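Local atomic coordinates of fluoroacetyl-CoA thioesterase (Streptomyces cattleya, PDB entry 3KUV), a protein that hydrolyses fluoroacetyl-CoA to fluoroacetate and CoA before it can react with citrate synthase, thereby conferring fluoroacetate resistance. Residues Leu48-Cys53 with His118-Ile123; Val88-Arg93 with Leu100-Ser105. The protein carries 1 engineered substitution. All coordinates share one frame; numbering follows the deposited sequence.

Interaction 1: residues Leu48-Cys53 with His118-Ile123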
ATOM      1  N   LEU B  48      -4.730   3.883  -3.856  1.00  9.52           N
ATOM      2  CA  LEU B  48      -5.826   4.829  -4.089  1.00  8.03           C
ATOM      3  C   LEU B  48      -5.502   6.189  -3.489  1.00  9.28           C
ATOM      4  O   LEU B  48      -5.879   7.223  -4.097  1.00  9.11           O
ATOM      5  CB  LEU B  48      -7.104   4.267  -3.383  1.00 11.84           C
ATOM      6  CG  LEU B  48      -8.413   5.066  -3.705  1.00 10.65           C
ATOM      7  CD1 LEU B  48      -8.831   4.877  -5.203  1.00 14.48           C
ATOM      8  CD2 LEU B  48      -9.516   4.520  -2.798  1.00 11.62           C
ATOM      9  N   MET B  49      -4.860   6.185  -2.316  1.00  8.45           N
ATOM     10  CA  MET B  49      -4.415   7.499  -1.739  1.00 10.52           C
ATOM     11  C   MET B  49      -3.371   8.156  -2.652  1.00 11.01           C
ATOM     12  O   MET B  49      -3.413   9.361  -2.918  1.00 10.24           O
ATOM     13  CB  MET B  49      -3.770   7.213  -0.358  1.00  8.67           C
ATOM     14  CG  MET B  49      -4.916   6.891   0.587  1.00 10.70           C
ATOM     15  SD  MET B  49      -4.262   6.404   2.212  1.00 12.95           S
ATOM     16  CE  MET B  49      -5.754   6.686   3.296  1.00 12.72           C
ATOM     17  N   GLU B  50      -2.443   7.383  -3.201  1.00 10.18           N
ATOM     18  CA  GLU B  50      -1.502   7.931  -4.171  1.00  9.27           C
ATOM     19  C   GLU B  50      -2.267   8.525  -5.344  1.00 10.66           C
ATOM     20  O   GLU B  50      -1.943   9.613  -5.809  1.00 11.38           O
ATOM     21  CB  GLU B  50      -0.509   6.876  -4.723  1.00 11.12           C
ATOM     22  CG  GLU B  50       0.433   6.365  -3.634  1.00 14.21           C
ATOM     23  CD  GLU B  50       1.646   5.698  -4.308  1.00 17.09           C
ATOM     24  OE1 GLU B  50       2.483   6.357  -4.988  1.00 15.53           O
ATOM     25  OE2 GLU B  50       1.819   4.431  -4.186  1.00 22.10           O
ATOM     26  N   TRP B  51      -3.201   7.759  -5.896  1.00 10.12           N
ATOM     27  CA  TRP B  51      -3.960   8.210  -7.061  1.00 10.28           C
ATOM     28  C   TRP B  51      -4.653   9.546  -6.781  1.00  9.83           C
ATOM     29  O   TRP B  51      -4.625  10.441  -7.662  1.00 10.52           O
ATOM     30  CB  TRP B  51      -4.957   7.083  -7.394  1.00 11.54           C
ATOM     31  CG  TRP B  51      -5.718   7.213  -8.742  1.00 10.43           C
ATOM     32  CD1 TRP B  51      -5.659   8.263  -9.670  1.00 13.50           C
ATOM     33  CD2 TRP B  51      -6.755   6.327  -9.168  1.00 12.31           C
ATOM     34  NE1 TRP B  51      -6.588   7.994 -10.718  1.00 13.05           N
ATOM     35  CE2 TRP B  51      -7.292   6.851 -10.399  1.00 12.72           C
ATOM     36  CE3 TRP B  51      -7.328   5.157  -8.603  1.00 15.03           C
ATOM     37  CZ2 TRP B  51      -8.352   6.212 -11.064  1.00 15.58           C
ATOM     38  CZ3 TRP B  51      -8.405   4.519  -9.270  1.00 16.91           C
ATOM     39  CH2 TRP B  51      -8.883   5.078 -10.522  1.00 18.34           C
ATOM     40  N   ALA B  52      -5.326   9.672  -5.659  1.00  9.43           N
ATOM     41  CA  ALA B  52      -5.931  10.945  -5.285  1.00  9.73           C
ATOM     42  C   ALA B  52      -4.903  12.065  -5.348  1.00 11.83           C
ATOM     43  O   ALA B  52      -5.230  13.119  -5.899  1.00 11.69           O
ATOM     44  CB  ALA B  52      -6.540  10.864  -3.892  1.00  9.92           C
ATOM     45  N   CYS B  53      -3.735  11.896  -4.698  1.00 10.90           N
ATOM     46  CA  CYS B  53      -2.731  12.970  -4.681  1.00 10.28           C
ATOM     47  C   CYS B  53      -2.176  13.247  -6.086  1.00 11.15           C
ATOM     48  O   CYS B  53      -1.960  14.437  -6.421  1.00 11.70           O
ATOM     49  CB  CYS B  53      -1.628  12.666  -3.664  1.00 10.36           C
ATOM     50  SG  CYS B  53      -2.199  12.497  -1.999  1.00 11.42           S
ATOM     51  N   HIS B 118       1.197  11.307   3.609  1.00  9.20           N
ATOM     52  CA  HIS B 118       1.785  10.746   2.364  1.00  9.88           C
ATOM     53  C   HIS B 118       2.698  11.822   1.793  1.00 10.73           C
ATOM     54  O   HIS B 118       2.320  13.041   1.759  1.00 12.55           O
ATOM     55  CB  HIS B 118       0.674  10.486   1.346  1.00 10.72           C
ATOM     56  CG  HIS B 118       1.205   9.911   0.050  1.00  9.98           C
ATOM     57  ND1 HIS B 118       0.841  10.317  -1.230  1.00 13.07           N
ATOM     58  CD2 HIS B 118       2.135   8.938  -0.111  1.00  6.76           C
ATOM     59  CE1 HIS B 118       1.487   9.575  -2.127  1.00  6.23           C
ATOM     60  NE2 HIS B 118       2.265   8.751  -1.474  1.00 11.53           N
ATOM     61  N   GLU B 119       3.853  11.428   1.303  1.00  8.25           N
ATOM     62  CA  GLU B 119       4.776  12.392   0.608  1.00  8.72           C
ATOM     63  C   GLU B 119       5.087  11.852  -0.759  1.00  9.36           C
ATOM     64  O   GLU B 119       5.132  10.619  -0.966  1.00  9.08           O
ATOM     65  CB  GLU B 119       6.075  12.500   1.384  1.00 11.46           C
ATOM     66  CG  GLU B 119       5.886  13.265   2.760  1.00 13.66           C
ATOM     67  CD  GLU B 119       5.237  12.436   3.828  1.00 20.74           C
ATOM     68  OE1 GLU B 119       5.606  11.261   3.915  1.00 20.40           O
ATOM     69  OE2 GLU B 119       4.430  12.911   4.640  1.00 22.73           O
ATOM     70  N   ARG B 120       5.300  12.799  -1.684  1.00  9.25           N
ATOM     71  CA  ARG B 120       5.623  12.503  -3.071  1.00  8.64           C
ATOM     72  C   ARG B 120       6.788  13.343  -3.560  1.00  9.65           C
ATOM     73  O   ARG B 120       7.081  14.373  -3.003  1.00 10.89           O
ATOM     74  CB  ARG B 120       4.433  12.837  -3.970  1.00  8.69           C
ATOM     75  CG  ARG B 120       3.164  11.993  -3.545  1.00  9.04           C
ATOM     76  CD  ARG B 120       2.049  12.031  -4.590  1.00  8.66           C
ATOM     77  NE  ARG B 120       2.406  11.371  -5.841  1.00  9.08           N
ATOM     78  CZ  ARG B 120       2.533  10.058  -6.012  1.00  9.44           C
ATOM     79  NH1 ARG B 120       2.160   9.244  -4.985  1.00  9.37           N
ATOM     80  NH2 ARG B 120       2.989   9.499  -7.136  1.00 11.09           N
ATOM     81  N   ALA B 121       7.451  12.890  -4.619  1.00  9.61           N
ATOM     82  CA  ALA B 121       8.519  13.612  -5.258  1.00  9.84           C
ATOM     83  C   ALA B 121       8.234  13.750  -6.772  1.00  9.85           C
ATOM     84  O   ALA B 121       7.944  12.730  -7.429  1.00 10.57           O
ATOM     85  CB  ALA B 121       9.866  12.898  -5.089  1.00 11.99           C
ATOM     86  N   VAL B 122       8.328  14.970  -7.283  1.00 10.12           N
ATOM     87  CA  VAL B 122       8.221  15.213  -8.739  1.00  9.52           C
ATOM     88  C   VAL B 122       9.458  14.656  -9.471  1.00 12.19           C
ATOM     89  O   VAL B 122      10.563  14.712  -8.980  1.00 12.89           O
ATOM     90  CB  VAL B 122       8.147  16.715  -8.982  1.00 10.95           C
ATOM     91  CG1 VAL B 122       8.000  16.935 -10.538  1.00 12.51           C
ATOM     92  CG2 VAL B 122       6.873  17.301  -8.300  1.00 13.57           C
ATOM     93  N   ILE B 123       9.166  14.007 -10.586  1.00 10.29           N
ATOM     94  CA  ILE B 123      10.224  13.329 -11.404  1.00 11.53           C
ATOM     95  C   ILE B 123      10.065  13.759 -12.852  1.00 12.73           C
ATOM     96  O   ILE B 123       8.958  14.079 -13.309  1.00 13.54           O
ATOM     97  CB  ILE B 123      10.263  11.800 -11.287  1.00 11.97           C
ATOM     98  CG1 ILE B 123       8.921  11.175 -11.671  1.00 13.11           C
ATOM     99  CG2 ILE B 123      10.773  11.338  -9.883  1.00 13.04           C
ATOM    100  CD1 ILE B 123       9.057   9.681 -11.948  1.00 13.32           C
TER
HETATM  101  O   HOH W   1       2.841   6.718  -7.751  1.00 30.66           O
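In this hot-dog thioesterase residues 48-53 of the central helix 42-57 lie across the antiparallel sheet that wraps it, and strand 118-123 meets them at 56° with the axes 9.9 Å apart. The polar part of the contact is a salt bridge between Glu50, an active-site residue, and Arg120, which binds substrate. Arg120 NH1 donates to the anti lone pair of Glu50 OE1 at 2.9 Å, and the bond is nearly straight (171°) and in the guanidinium plane. A bend at chi3 (66°) carries the arginine head to the carboxylate, while Glu50 O lies over one guanidinium face. A water accepts from Arg120 NH2 and donates to Glu50 OE1, and Ser67 holds Arg120 NE, so three guanidinium nitrogens are engaged and the group's rotation is restrained.

Packing and a sulfur-aromatic contact complete the interface. His118, with CG anti to the backbone N, sends CE1 to within 3.7 Å of Glu50 CG, and Cys53 CB rests on Arg120 CD at 3.8 Å. The sulfur-aromatic approach brings Cys53 SG to the edge of the His118 ring, 3.8 Å from ND1, a buried nitrogen with no hydrogen-bonding partner in the model.

Interaction 2: residues Val88-Arg93 with Leu100-Ser105. With ACT (acetate ion), chain I.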
ATOM      1  N   VAL B  88     -11.464   9.282  -0.763  1.00  8.91           N
ATOM      2  CA  VAL B  88     -10.206   9.745  -0.204  1.00  9.88           C
ATOM      3  C   VAL B  88     -10.270  11.266  -0.195  1.00 10.52           C
ATOM      4  O   VAL B  88     -10.591  11.882  -1.258  1.00 10.54           O
ATOM      5  CB  VAL B  88      -9.003   9.287  -1.034  1.00 10.56           C
ATOM      6  CG1 VAL B  88      -7.695   9.896  -0.517  1.00 12.11           C
ATOM      7  CG2 VAL B  88      -8.868   7.712  -1.012  1.00 12.72           C
ATOM      8  N   THR B  89      -9.931  11.898   0.931  1.00  8.54           N
ATOM      9  CA  THR B  89      -9.737  13.371   0.977  1.00 12.03           C
ATOM     10  C   THR B  89      -8.238  13.607   1.124  1.00 10.88           C
ATOM     11  O   THR B  89      -7.619  13.018   2.059  1.00 12.02           O
ATOM     12  CB  THR B  89     -10.478  13.935   2.197  1.00 11.76           C
ATOM     13  OG1 THR B  89     -11.887  13.670   2.008  1.00 13.67           O
ATOM     14  CG2 THR B  89     -10.331  15.458   2.261  1.00 14.47           C
ATOM     15  N   ALA B  90      -7.639  14.362   0.220  1.00 10.93           N
ATOM     16  CA  ALA B  90      -6.171  14.672   0.270  1.00 10.84           C
ATOM     17  C   ALA B  90      -6.040  16.171   0.493  1.00 12.36           C
ATOM     18  O   ALA B  90      -6.618  16.960  -0.244  1.00 12.37           O
ATOM     19  CB  ALA B  90      -5.509  14.340  -1.024  1.00 11.32           C
ATOM     20  N   GLU B  91      -5.219  16.560   1.421  1.00 12.72           N
ATOM     21  CA  GLU B  91      -5.107  17.981   1.796  1.00 13.47           C
ATOM     22  C   GLU B  91      -3.640  18.287   1.731  1.00 14.44           C
ATOM     23  O   GLU B  91      -2.805  17.688   2.420  1.00 13.59           O
ATOM     24  CB  GLU B  91      -5.642  18.179   3.171  1.00 14.46           C
ATOM     25  CG  GLU B  91      -5.701  19.679   3.468  1.00 17.98           C
ATOM     26  CD  GLU B  91      -6.417  20.032   4.775  1.00 19.45           C
ATOM     27  OE1 GLU B  91      -7.139  19.175   5.402  1.00 24.08           O
ATOM     28  OE2 GLU B  91      -6.274  21.228   5.154  1.00 22.68           O
ATOM     29  N   LEU B  92      -3.259  19.265   0.928  1.00 13.79           N
ATOM     30  CA  LEU B  92      -1.845  19.624   0.750  1.00 13.40           C
ATOM     31  C   LEU B  92      -1.265  20.286   2.025  1.00 10.78           C
ATOM     32  O   LEU B  92      -1.843  21.304   2.512  1.00 13.57           O
ATOM     33  CB  LEU B  92      -1.686  20.547  -0.470  1.00 13.34           C
ATOM     34  CG  LEU B  92      -0.255  20.852  -0.771  1.00 14.46           C
ATOM     35  CD1 LEU B  92       0.595  19.631  -1.143  1.00 14.99           C
ATOM     36  CD2 LEU B  92      -0.020  21.967  -1.856  1.00 16.71           C
ATOM     37  N   ARG B  93      -0.134  19.784   2.547  1.00 10.95           N
ATOM     38  CA  ARG B  93       0.518  20.395   3.732  1.00 11.16           C
ATOM     39  C   ARG B  93       1.619  21.334   3.352  1.00 12.60           C
ATOM     40  O   ARG B  93       1.810  22.357   4.037  1.00 10.38           O
ATOM     41  CB  ARG B  93       1.135  19.291   4.686  1.00 10.93           C
ATOM     42  CG  ARG B  93       0.074  18.327   5.263  1.00  9.41           C
ATOM     43  CD  ARG B  93       0.889  17.286   6.071  1.00  8.84           C
ATOM     44  NE  ARG B  93       1.403  17.871   7.335  1.00 10.20           N
ATOM     45  CZ  ARG B  93       2.282  17.326   8.151  1.00  8.24           C
ATOM     46  NH1 ARG B  93       2.848  16.136   7.815  1.00 10.75           N
ATOM     47  NH2 ARG B  93       2.608  17.920   9.273  1.00  8.86           N
ATOM     48  N   LEU B 100       6.266  17.178  -2.170  1.00 10.09           N
ATOM     49  CA  LEU B 100       4.878  17.573  -1.835  1.00 10.27           C
ATOM     50  C   LEU B 100       4.417  16.636  -0.700  1.00 12.86           C
ATOM     51  O   LEU B 100       4.625  15.421  -0.789  1.00 11.76           O
ATOM     52  CB  LEU B 100       3.874  17.529  -3.006  1.00  9.74           C
ATOM     53  CG  LEU B 100       4.071  18.565  -4.109  1.00 12.52           C
ATOM     54  CD1 LEU B 100       5.161  18.117  -5.058  1.00 17.40           C
ATOM     55  CD2 LEU B 100       2.773  18.833  -4.872  1.00 14.92           C
ATOM     56  N   SER B 101       3.817  17.177   0.345  1.00 10.87           N
ATOM     57  CA  SER B 101       3.435  16.440   1.551  1.00 12.62           C
ATOM     58  C   SER B 101       1.986  16.660   1.733  1.00 11.90           C
ATOM     59  O   SER B 101       1.432  17.813   1.566  1.00 10.85           O
ATOM     60  CB  SER B 101       4.166  17.000   2.772  1.00 14.57           C
ATOM     61  OG  SER B 101       5.617  16.848   2.683  1.00 20.47           O
ATOM     62  N   TRP B 102       1.256  15.600   2.113  1.00 12.01           N
ATOM     63  CA  TRP B 102      -0.178  15.603   2.164  1.00 11.98           C
ATOM     64  C   TRP B 102      -0.678  14.980   3.491  1.00  9.68           C
ATOM     65  O   TRP B 102       0.032  14.098   4.044  1.00 11.32           O
ATOM     66  CB  TRP B 102      -0.680  14.687   1.043  1.00 15.44           C
ATOM     67  CG  TRP B 102      -0.140  15.047  -0.373  1.00 18.57           C
ATOM     68  CD1 TRP B 102       1.022  14.629  -0.982  1.00 19.16           C
ATOM     69  CD2 TRP B 102      -0.841  15.760  -1.272  1.00 14.88           C
ATOM     70  NE1 TRP B 102       1.126  15.159  -2.217  1.00 15.22           N
ATOM     71  CE2 TRP B 102      -0.032  15.914  -2.419  1.00 21.41           C
ATOM     72  CE3 TRP B 102      -2.114  16.423  -1.194  1.00 16.55           C
ATOM     73  CZ2 TRP B 102      -0.494  16.555  -3.527  1.00 13.59           C
ATOM     74  CZ3 TRP B 102      -2.514  17.093  -2.218  1.00 14.16           C
ATOM     75  CH2 TRP B 102      -1.714  17.186  -3.416  1.00 24.19           C
ATOM     76  N   ARG B 103      -1.840  15.408   3.990  1.00 10.61           N
ATOM     77  CA  ARG B 103      -2.618  14.698   4.962  1.00  8.93           C
ATOM     78  C   ARG B 103      -3.695  13.971   4.177  1.00 11.62           C
ATOM     79  O   ARG B 103      -4.402  14.606   3.306  1.00 12.65           O
ATOM     80  CB  ARG B 103      -3.221  15.691   6.006  1.00 11.77           C
ATOM     81  CG  ARG B 103      -3.783  15.044   7.186  1.00 21.23           C
ATOM     82  CD  ARG B 103      -4.417  15.967   8.288  1.00 28.42           C
ATOM     83  NE  ARG B 103      -4.848  15.048   9.362  0.50 27.33           N
ATOM     84  CZ  ARG B 103      -5.984  14.332   9.412  0.50 27.85           C
ATOM     85  NH1 ARG B 103      -6.909  14.391   8.456  0.50 28.04           N
ATOM     86  NH2 ARG B 103      -6.194  13.534  10.465  0.50 26.10           N
ATOM     87  N   VAL B 104      -3.887  12.681   4.435  1.00 10.35           N
ATOM     88  CA  VAL B 104      -4.881  11.875   3.707  1.00 10.39           C
ATOM     89  C   VAL B 104      -5.841  11.200   4.673  1.00 10.38           C
ATOM     90  O   VAL B 104      -5.492  10.861   5.821  1.00 11.30           O
ATOM     91  CB  VAL B 104      -4.229  10.844   2.801  1.00 10.97           C
ATOM     92  CG1 VAL B 104      -3.509  11.580   1.643  1.00 12.66           C
ATOM     93  CG2 VAL B 104      -3.189   9.909   3.483  1.00 12.89           C
ATOM     94  N   SER B 105      -7.079  11.009   4.230  1.00 11.73           N
ATOM     95  CA  SER B 105      -8.017  10.199   5.027  1.00 11.99           C
ATOM     96  C   SER B 105      -9.000   9.573   4.089  1.00 12.91           C
ATOM     97  O   SER B 105      -9.115   9.995   2.898  1.00 13.19           O
ATOM     98  CB  SER B 105      -8.715  10.989   6.074  1.00 14.64           C
ATOM     99  OG  SER B 105      -9.505  12.016   5.493  1.00 20.55           O
TER
HETATM  100  C   ACT I 143      -3.541  14.629  13.093  1.00 38.92           C
HETATM  101  O   ACT I 143      -4.305  15.275  12.280  1.00 38.06           O
HETATM  102  OXT ACT I 143      -2.902  15.377  13.873  1.00 39.53           O
HETATM  103  CH3 ACT I 143      -3.387  13.114  13.190  1.00 38.36           C
HETATM  104  O   HOH W   2       2.798  14.809   5.200  1.00 12.16           O
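Arg103 O is gripped twice from strand 88-93: Glu91 N donates to it at 2.8 Å, lying nearly along the C=O axis, and Ala90 CA adds a longer CA-H...O contact at 3.5 Å. The same pairing of one amide with one CA-H recurs at Thr89 O, Glu91 O and Ser105 O. Thr89 with Ser105 and Glu91 with Arg103 are hydrogen-bonded pairs; Ala90 with Val104 and Leu92 with Trp102 are non-hydrogen-bonded ones. Nearer the turn, Arg93 N reaches Ser101 O at 2.7 Å.

On the face of Ala90, Leu92, Trp102 and Val104 the contact is apolar. Leu92, its CG anti to the backbone N (chi1 -175°), sets CD1 over the centre of the Trp102 six-membered ring, a CH-pi contact 3.9 Å from the centroid and only 4° off the normal. Ala90 CB approaches the same indole obliquely, at CE3. Helix 42-57 touches this face through Cys53 and Met57, both on Trp102.

The other face carries the charges. Arg93, bent at chi3, lays CG and CD along the backbone of Trp102 and Arg103, and a water links its NH1 to Trp102 O. Arg103 stretches out from CG to NE and offers NE to one oxygen of an acetate ion, probably from the crystallisation liquor, at 3.0 Å; NH2 adds a weak second bond. With one apolar face against the helix and one polar face turned from it, the pair is a beta hairpin of the hot-dog sheet.

Interaction 2 is nested within the chain loop closed by interaction 1, and their centres lie about 9 Å apart. Strands 99-107 and 112-124 are neighbours in one sheet, where probable hydrogen bonds join Trp102 N to His118 O at 2.8 Å and Arg120 N to Leu100 O at 2.9 Å. Across the sheet's inner face, Cys53 SG packs on Trp102 CD2 at 3.6 Å, so one cysteine meets both His118 and the indole. The side chain of Trp102 also comes within about 4 Å of that of Arg120. Active-site Glu50 and substrate-binding Arg120 place interaction 1 at the active site, the Glu50 side chain about 3 Å from a different acetate from the one at Arg103; the hairpin adjoins it through strand 99-107.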